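Local coordinates for protein Ent-copalyl diphosphate synthase (Streptomyces platensis, PDB 5BP8) that is a mostly helical protein of the terpene cyclase kind, with a domain related to the C-terminal domain of squalene-hopene cyclases, at residues R177-T180 and E181-L185; L359-H362 and V363-P367; A472-A475 and A476-C479. All coordinates share one frame; numbering follows the deposited sequence.

Contact 1 (R177-T180 and E181-L185); sequences REMT and EQAPL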
loop_
_atom_site.group_PDB
_atom_site.type_symbol
_atom_site.label_atom_id
_atom_site.label_comp_id
_atom_site.label_asym_id
_atom_site.label_seq_id
_atom_site.Cartn_x
_atom_site.Cartn_y
_atom_site.Cartn_z
ATOM N N ARG A 177 -0.611 -5.202 24.114
ATOM C CA ARG A 177 0.409 -6.085 24.662
ATOM C C ARG A 177 -0.119 -6.891 25.867
ATOM O O ARG A 177 0.105 -8.094 25.955
ATOM C CB ARG A 177 1.649 -5.289 25.053
ATOM C CG ARG A 177 2.458 -4.867 23.845
ATOM C CD ARG A 177 3.572 -3.923 24.234
ATOM N NE ARG A 177 4.529 -3.744 23.140
ATOM C CZ ARG A 177 5.471 -2.807 23.098
ATOM N NH1 ARG A 177 5.577 -1.915 24.088
ATOM N NH2 ARG A 177 6.308 -2.747 22.057
ATOM N N GLU A 178 -0.822 -6.245 26.777
ATOM C CA GLU A 178 -1.344 -6.974 27.909
ATOM C C GLU A 178 -2.416 -7.974 27.447
ATOM O O GLU A 178 -2.407 -9.130 27.869
ATOM C CB GLU A 178 -1.883 -6.042 28.993
ATOM C CG GLU A 178 -2.329 -6.858 30.202
ATOM C CD GLU A 178 -2.810 -6.030 31.373
ATOM O OE1 GLU A 178 -2.843 -4.776 31.268
ATOM O OE2 GLU A 178 -3.162 -6.667 32.401
HETATM N N MSE A 179 -3.318 -7.538 26.568
HETATM C CA MSE A 179 -4.373 -8.434 26.087
HETATM C C MSE A 179 -3.794 -9.682 25.454
HETATM O O MSE A 179 -4.309 -10.771 25.666
HETATM C CB MSE A 179 -5.356 -7.751 25.126
HETATM C CG MSE A 179 -6.559 -8.658 24.810
HETATM SE SE MSE A 179 -7.519 -8.078 23.192
HETATM C CE MSE A 179 -6.256 -8.748 21.834
ATOM N N THR A 180 -2.722 -9.544 24.672
ATOM C CA THR A 180 -2.164 -10.667 23.927
ATOM C C THR A 180 -1.306 -11.636 24.771
ATOM O O THR A 180 -0.744 -12.589 24.234
ATOM C CB THR A 180 -1.433 -10.213 22.624
ATOM O OG1 THR A 180 -0.444 -9.224 22.920
ATOM C CG2 THR A 180 -2.423 -9.619 21.649
ATOM N N GLU A 181 -1.268 -11.431 26.088
ATOM C CA GLU A 181 -0.827 -12.477 27.011
ATOM C C GLU A 181 -1.920 -13.537 27.224
ATOM O O GLU A 181 -1.623 -14.673 27.616
ATOM C CB GLU A 181 -0.410 -11.862 28.345
ATOM C CG GLU A 181 0.742 -10.869 28.185
ATOM C CD GLU A 181 1.067 -10.085 29.440
ATOM O OE1 GLU A 181 0.579 -10.442 30.544
ATOM O OE2 GLU A 181 1.812 -9.089 29.317
ATOM N N GLN A 182 -3.186 -13.173 26.961
ATOM C CA GLN A 182 -4.297 -14.087 27.224
ATOM C C GLN A 182 -5.201 -14.427 26.043
ATOM O O GLN A 182 -6.035 -15.332 26.145
ATOM C CB GLN A 182 -5.157 -13.561 28.386
ATOM C CG GLN A 182 -6.009 -12.354 28.072
ATOM C CD GLN A 182 -6.990 -12.049 29.202
ATOM O OE1 GLN A 182 -8.119 -12.544 29.196
ATOM N NE2 GLN A 182 -6.558 -11.291 30.176
ATOM N N ALA A 183 -5.061 -13.690 24.946
ATOM C CA ALA A 183 -5.884 -13.868 23.776
ATOM C C ALA A 183 -5.082 -13.515 22.547
ATOM O O ALA A 183 -4.196 -12.656 22.612
ATOM C CB ALA A 183 -7.125 -12.981 23.851
ATOM N N PRO A 184 -5.453 -14.094 21.407
ATOM C CA PRO A 184 -4.651 -13.848 20.222
ATOM C C PRO A 184 -4.806 -12.452 19.659
ATOM O O PRO A 184 -5.899 -11.868 19.685
ATOM C CB PRO A 184 -5.157 -14.880 19.227
ATOM C CG PRO A 184 -6.501 -15.288 19.731
ATOM C CD PRO A 184 -6.502 -15.097 21.192
ATOM N N LEU A 185 -3.697 -11.916 19.152
ATOM C CA LEU A 185 -3.728 -10.695 18.372
ATOM C C LEU A 185 -4.773 -10.839 17.259
ATOM O O LEU A 185 -4.811 -11.875 16.609
ATOM C CB LEU A 185 -2.328 -10.514 17.762
ATOM C CG LEU A 185 -2.013 -9.188 17.065
ATOM C CD1 LEU A 185 -2.114 -8.040 18.054
ATOM C CD2 LEU A 185 -0.609 -9.266 16.503
HETATM O O HOH W 1 3.306 -8.257 27.150
HETATM O O HOH W 2 -3.791 -10.426 29.861
#
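Gln182 N donates to Met179 O at 3.0 Å, the shortest backbone bond of this turn, and the same carbonyl receives a weak second bond from Ala183 N. One residue earlier, Glu181 N donates to Glu178 O over 3.1 Å. The sound bonds thus span three residues rather than the four of an alpha-helix, which tightens the backbone where helix 171-179 gives out. Water extends the grip: one molecule donates to Glu178 O (2.8 Å) and accepts from Gln182 NE2 (2.9 Å), so the Gln182 amide reaches back to the helix end. A second water donates to Glu181 OE2 at 2.8 Å and, weakly, to Arg177 O. Long polar chains suit these exposed positions, where they can reach the carbonyls of the helix end through water.

Thr180 does two jobs. Its OG1 sits between the backbone N and the carbonyl carbon (chi1 54°) and bonds Val176 O and Arg202 NH1, while CG2, on the other branch, packs 3.9 Å from Leu185 CD1. The backbone turns back past the threonine, and Thr180 CA makes a nearly straight CA-H...O contact with Ala183 O, 3.1 Å away. Met179, a selenomethionine, bends at chi3 (76°) so that its terminal CE comes 3.8 Å from Pro184 O. Leu185 is buried and also touches Leu193 and Val196 of helix 193-196, whereas Arg177 leads away to bond Val196 O through NE. Proline fits at 184 because its nitrogen need donate no helical bond. A helix C-terminus that winds down through three-residue turns, then straightens into an extended chain at Ala183 and Pro184, is what this geometry represents.

Contact 2 (L359-H362 and V363-P367); sequences LGHH and VTVRP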
loop_
_atom_site.group_PDB
_atom_site.type_symbol
_atom_site.label_atom_id
_atom_site.label_comp_id
_atom_site.label_asym_id
_atom_site.label_seq_id
_atom_site.Cartn_x
_atom_site.Cartn_y
_atom_site.Cartn_z
ATOM N N LEU A 359 -21.227 -4.491 -7.708
ATOM C CA LEU A 359 -22.685 -4.634 -7.660
ATOM C C LEU A 359 -23.346 -4.166 -8.948
ATOM O O LEU A 359 -24.163 -4.896 -9.540
ATOM C CB LEU A 359 -23.266 -3.906 -6.456
ATOM C CG LEU A 359 -22.802 -4.416 -5.098
ATOM C CD1 LEU A 359 -23.510 -3.645 -4.013
ATOM C CD2 LEU A 359 -23.014 -5.910 -4.899
ATOM N N GLY A 360 -22.993 -2.959 -9.380
ATOM C CA GLY A 360 -23.546 -2.378 -10.596
ATOM C C GLY A 360 -23.273 -3.233 -11.804
ATOM O O GLY A 360 -24.168 -3.447 -12.664
ATOM N N HIS A 361 -22.062 -3.779 -11.876
ATOM C CA HIS A 361 -21.722 -4.610 -12.995
ATOM C C HIS A 361 -22.483 -5.935 -12.944
ATOM O O HIS A 361 -22.915 -6.449 -13.995
ATOM C CB HIS A 361 -20.241 -4.901 -13.068
ATOM C CG HIS A 361 -19.877 -5.768 -14.227
ATOM N ND1 HIS A 361 -19.725 -7.131 -14.111
ATOM C CD2 HIS A 361 -19.693 -5.479 -15.535
ATOM C CE1 HIS A 361 -19.416 -7.635 -15.290
ATOM N NE2 HIS A 361 -19.386 -6.653 -16.168
ATOM N N HIS A 362 -22.620 -6.481 -11.735
ATOM C CA HIS A 362 -23.371 -7.714 -11.550
ATOM C C HIS A 362 -24.816 -7.563 -12.044
ATOM O O HIS A 362 -25.292 -8.432 -12.776
ATOM C CB HIS A 362 -23.427 -8.153 -10.103
ATOM C CG HIS A 362 -24.159 -9.451 -9.918
ATOM N ND1 HIS A 362 -23.586 -10.664 -10.209
ATOM C CD2 HIS A 362 -25.435 -9.715 -9.547
ATOM C CE1 HIS A 362 -24.460 -11.633 -9.977
ATOM N NE2 HIS A 362 -25.593 -11.082 -9.583
ATOM N N VAL A 363 -25.510 -6.509 -11.601
ATOM C CA VAL A 363 -26.934 -6.336 -11.942
ATOM C C VAL A 363 -27.144 -6.022 -13.410
ATOM O O VAL A 363 -28.254 -6.219 -13.947
ATOM C CB VAL A 363 -27.696 -5.314 -11.064
ATOM C CG1 VAL A 363 -27.574 -5.658 -9.595
ATOM C CG2 VAL A 363 -27.288 -3.875 -11.340
ATOM N N THR A 364 -26.083 -5.535 -14.052
ATOM C CA THR A 364 -26.050 -5.370 -15.495
ATOM C C THR A 364 -25.983 -6.719 -16.208
ATOM O O THR A 364 -26.774 -6.986 -17.120
ATOM C CB THR A 364 -24.880 -4.454 -15.922
ATOM O OG1 THR A 364 -25.091 -3.153 -15.356
ATOM C CG2 THR A 364 -24.792 -4.325 -17.441
ATOM N N VAL A 365 -25.065 -7.572 -15.776
ATOM C CA VAL A 365 -24.800 -8.839 -16.442
ATOM C C VAL A 365 -25.733 -10.003 -15.967
ATOM O O VAL A 365 -25.838 -11.045 -16.630
ATOM C CB VAL A 365 -23.311 -9.183 -16.252
ATOM C CG1 VAL A 365 -23.062 -9.831 -14.891
ATOM C CG2 VAL A 365 -22.798 -10.069 -17.374
ATOM N N ARG A 366 -26.390 -9.820 -14.819
ATOM C CA ARG A 366 -27.407 -10.749 -14.310
ATOM C C ARG A 366 -28.625 -9.935 -13.917
ATOM O O ARG A 366 -28.903 -9.770 -12.724
ATOM C CB ARG A 366 -26.897 -11.524 -13.097
ATOM C CG ARG A 366 -25.813 -12.532 -13.417
ATOM C CD ARG A 366 -26.348 -13.758 -14.153
ATOM N NE ARG A 366 -25.288 -14.729 -14.452
ATOM C CZ ARG A 366 -24.384 -14.598 -15.432
ATOM N NH1 ARG A 366 -24.372 -13.522 -16.220
ATOM N NH2 ARG A 366 -23.462 -15.539 -15.614
ATOM N N PRO A 367 -29.372 -9.432 -14.926
ATOM C CA PRO A 367 -30.498 -8.532 -14.673
ATOM C C PRO A 367 -31.536 -9.081 -13.698
ATOM O O PRO A 367 -32.184 -8.302 -13.030
ATOM C CB PRO A 367 -31.117 -8.296 -16.062
ATOM C CG PRO A 367 -30.163 -8.850 -17.057
ATOM C CD PRO A 367 -29.207 -9.768 -16.350
#
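Leu359 to Val365 form the final turns of helix 349-365 and Arg366 is the first residue beyond it, with four-residue backbone bonds from Val363 N to Leu359 O (2.9 Å), Thr364 N to Gly360 O, Val365 N to His361 O and Arg366 N to His362 O (2.7 Å). Gly360 O carries an additional load: Thr364 OG1 donates to it over 2.9 Å, arriving from the opposite face of the carbonyl plane to Thr364 N. Placing OG1 anti to its own carbonyl carbon (chi1 -63°) turns the hydroxyl back along the helix, a common way for a helical threonine to satisfy its hydroxyl.

His362 and Arg366 meet one turn apart. The imidazole is covered on one face by Arg366 CB, which lies 4.1 Å from the ring centroid and 25° off the normal, a CH-pi contact displaced toward the rim; Arg366 CG adds a touch at His362 CE1 (3.8 Å). The ring's NE2 bonds Asp369 OD2, which helps to fix its rotation. Beyond CB the arginine bends at chi2 and carries its guanidinium away from the ring, to donate from NH1 to Val365 O at 2.9 Å, the oxygen lying in the guanidinium plane. An arginine thus lends its aliphatic base to the histidine and its charged end to the peptide at the helix terminus. Val363 has CG2 3.4 Å from Gly360 O, its branches lying close along the preceding turn.

Around this end, Leu359 and Val363 press on Tyr373 and Ile377 of helix 370-386, His361 meets Phe315 of helix 307-319 edge-to-face, and Thr364 touches Phe416 of helix 402-416.

Contact 3 (A472-A475 and A476-C479); sequences ARSA and ARGC. With SO4 (sulfate ion), chain D.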
loop_
_atom_site.group_PDB
_atom_site.type_symbol
_atom_site.label_atom_id
_atom_site.label_comp_id
_atom_site.label_asym_id
_atom_site.label_seq_id
_atom_site.Cartn_x
_atom_site.Cartn_y
_atom_site.Cartn_z
ATOM N N ALA A 472 -9.889 16.749 -23.999
ATOM C CA ALA A 472 -9.051 15.935 -24.866
ATOM C C ALA A 472 -7.603 16.424 -24.900
ATOM O O ALA A 472 -6.686 15.603 -24.888
ATOM C CB ALA A 472 -9.641 15.839 -26.270
ATOM N N ARG A 473 -7.393 17.738 -24.895
ATOM C CA ARG A 473 -6.035 18.277 -24.928
ATOM C C ARG A 473 -5.306 17.958 -23.611
ATOM O O ARG A 473 -4.119 17.630 -23.612
ATOM C CB ARG A 473 -6.029 19.788 -25.195
ATOM C CG ARG A 473 -6.565 20.168 -26.581
ATOM C CD ARG A 473 -6.347 21.632 -26.948
ATOM N NE ARG A 473 -7.106 22.552 -26.097
ATOM C CZ ARG A 473 -8.391 22.880 -26.256
ATOM N NH1 ARG A 473 -9.114 22.384 -27.258
ATOM N NH2 ARG A 473 -8.964 23.724 -25.397
ATOM N N SER A 474 -6.028 18.066 -22.499
ATOM C CA SER A 474 -5.456 17.736 -21.192
ATOM C C SER A 474 -5.004 16.283 -21.149
ATOM O O SER A 474 -3.868 15.991 -20.760
ATOM C CB SER A 474 -6.465 18.006 -20.073
ATOM O OG SER A 474 -5.965 17.581 -18.799
ATOM N N ALA A 475 -5.887 15.368 -21.533
ATOM C CA ALA A 475 -5.532 13.956 -21.588
ATOM C C ALA A 475 -4.354 13.682 -22.527
ATOM O O ALA A 475 -3.503 12.829 -22.234
ATOM C CB ALA A 475 -6.733 13.116 -21.987
ATOM N N ALA A 476 -4.300 14.401 -23.651
ATOM C CA ALA A 476 -3.174 14.293 -24.596
ATOM C C ALA A 476 -1.854 14.703 -23.964
ATOM O O ALA A 476 -0.846 14.044 -24.174
ATOM C CB ALA A 476 -3.424 15.147 -25.844
ATOM N N ARG A 477 -1.857 15.787 -23.201
ATOM C CA ARG A 477 -0.637 16.251 -22.545
ATOM C C ARG A 477 -0.227 15.223 -21.468
ATOM O O ARG A 477 0.968 14.965 -21.279
ATOM C CB ARG A 477 -0.829 17.646 -21.921
ATOM C CG ARG A 477 -0.857 18.808 -22.943
ATOM C CD ARG A 477 -0.759 20.173 -22.291
ATOM N NE ARG A 477 -1.779 20.405 -21.264
ATOM C CZ ARG A 477 -3.013 20.863 -21.486
ATOM N NH1 ARG A 477 -3.438 21.153 -22.713
ATOM N NH2 ARG A 477 -3.843 21.031 -20.462
ATOM N N GLY A 478 -1.228 14.655 -20.786
ATOM C CA GLY A 478 -1.023 13.547 -19.823
ATOM C C GLY A 478 -0.308 12.391 -20.489
ATOM O O GLY A 478 0.718 11.907 -19.998
ATOM N N CYS A 479 -0.818 11.981 -21.654
ATOM C CA CYS A 479 -0.206 10.902 -22.408
ATOM C C CYS A 479 1.218 11.224 -22.858
ATOM O O CYS A 479 2.117 10.373 -22.778
ATOM C CB CYS A 479 -1.077 10.490 -23.609
ATOM S SG CYS A 479 -2.550 9.568 -23.147
HETATM S S SO4 D . -5.794 24.305 -23.221
HETATM O O1 SO4 D . -7.058 24.957 -23.657
HETATM O O2 SO4 D . -5.694 24.387 -21.747
HETATM O O3 SO4 D . -5.811 22.898 -23.672
HETATM O O4 SO4 D . -4.624 25.002 -23.810
#
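Sulfate O3 is gripped by two arginines a helical turn apart: Arg473 NE donates to it at 2.8 Å and Arg477 NH1 at 3.1 Å. A further bond, Arg473 NH2 to sulfate O1 (2.9 Å), makes Arg473 a two-pronged donor, with the sulphur lying in the plane of its guanidinium, at the edge. The ion, probably taken up from the crystallisation liquor, occupies a spot where the two positive groups converge, and its negative charge is matched by both guanidinium groups.

Both side chains start out beside their backbone nitrogens and turn at chi3, -66° in Arg473 and -55° in Arg477, which brings the guanidinium groups round to the anion. Arg477 folds back along the helix: one face of its guanidinium lies over Arg473 O and Ser474 CA, and NH1 passes 3.8 Å from Arg473 CB. Its NH2 comes 4.0 Å from Ser474 CB and has a weak bond to Gln436 OE1, the same oxygen that Ser474 OG bonds. A small serine probably suits the place, letting the guanidinium lie over its CA while its own OG engages the glutamine.

Beneath these groups runs ordinary alpha-helix, with Arg477 N bonded to Arg473 O (2.9 Å) and Cys479 N to Ala475 O (2.9 Å). Alanine favours helix and, at Ala475, its small side chain probably suits the buried flank. That flank of helix 469-484 faces helix 449-461, where Ser474 meets Leu459, Ala475 meets Met460 and Cys479 meets Val456; Trp442 and Ala520, from loops, touch Ser474 and Cys479.

How the contacts relate
From the N terminus the chain meets three local contacts in series, none enclosing or crossing another, and each joins consecutive residues rather than closing a long loop. Contact 1 ends helix 171-179 and leads the chain toward helix 193-196. Contact 2 ends helix 349-365 beside helices 370-386, 307-319 and 402-416, and contact 3 lies within helix 469-484 against helix 449-461. Contacts 2 and 3 both fall in the range related to squalene-hopene cyclases, their centres about 32 Å apart. Contact 1 stands about 54 Å from contact 3, centre to centre, across the middle of the chain, so the three mark separate outer regions of the helical fold.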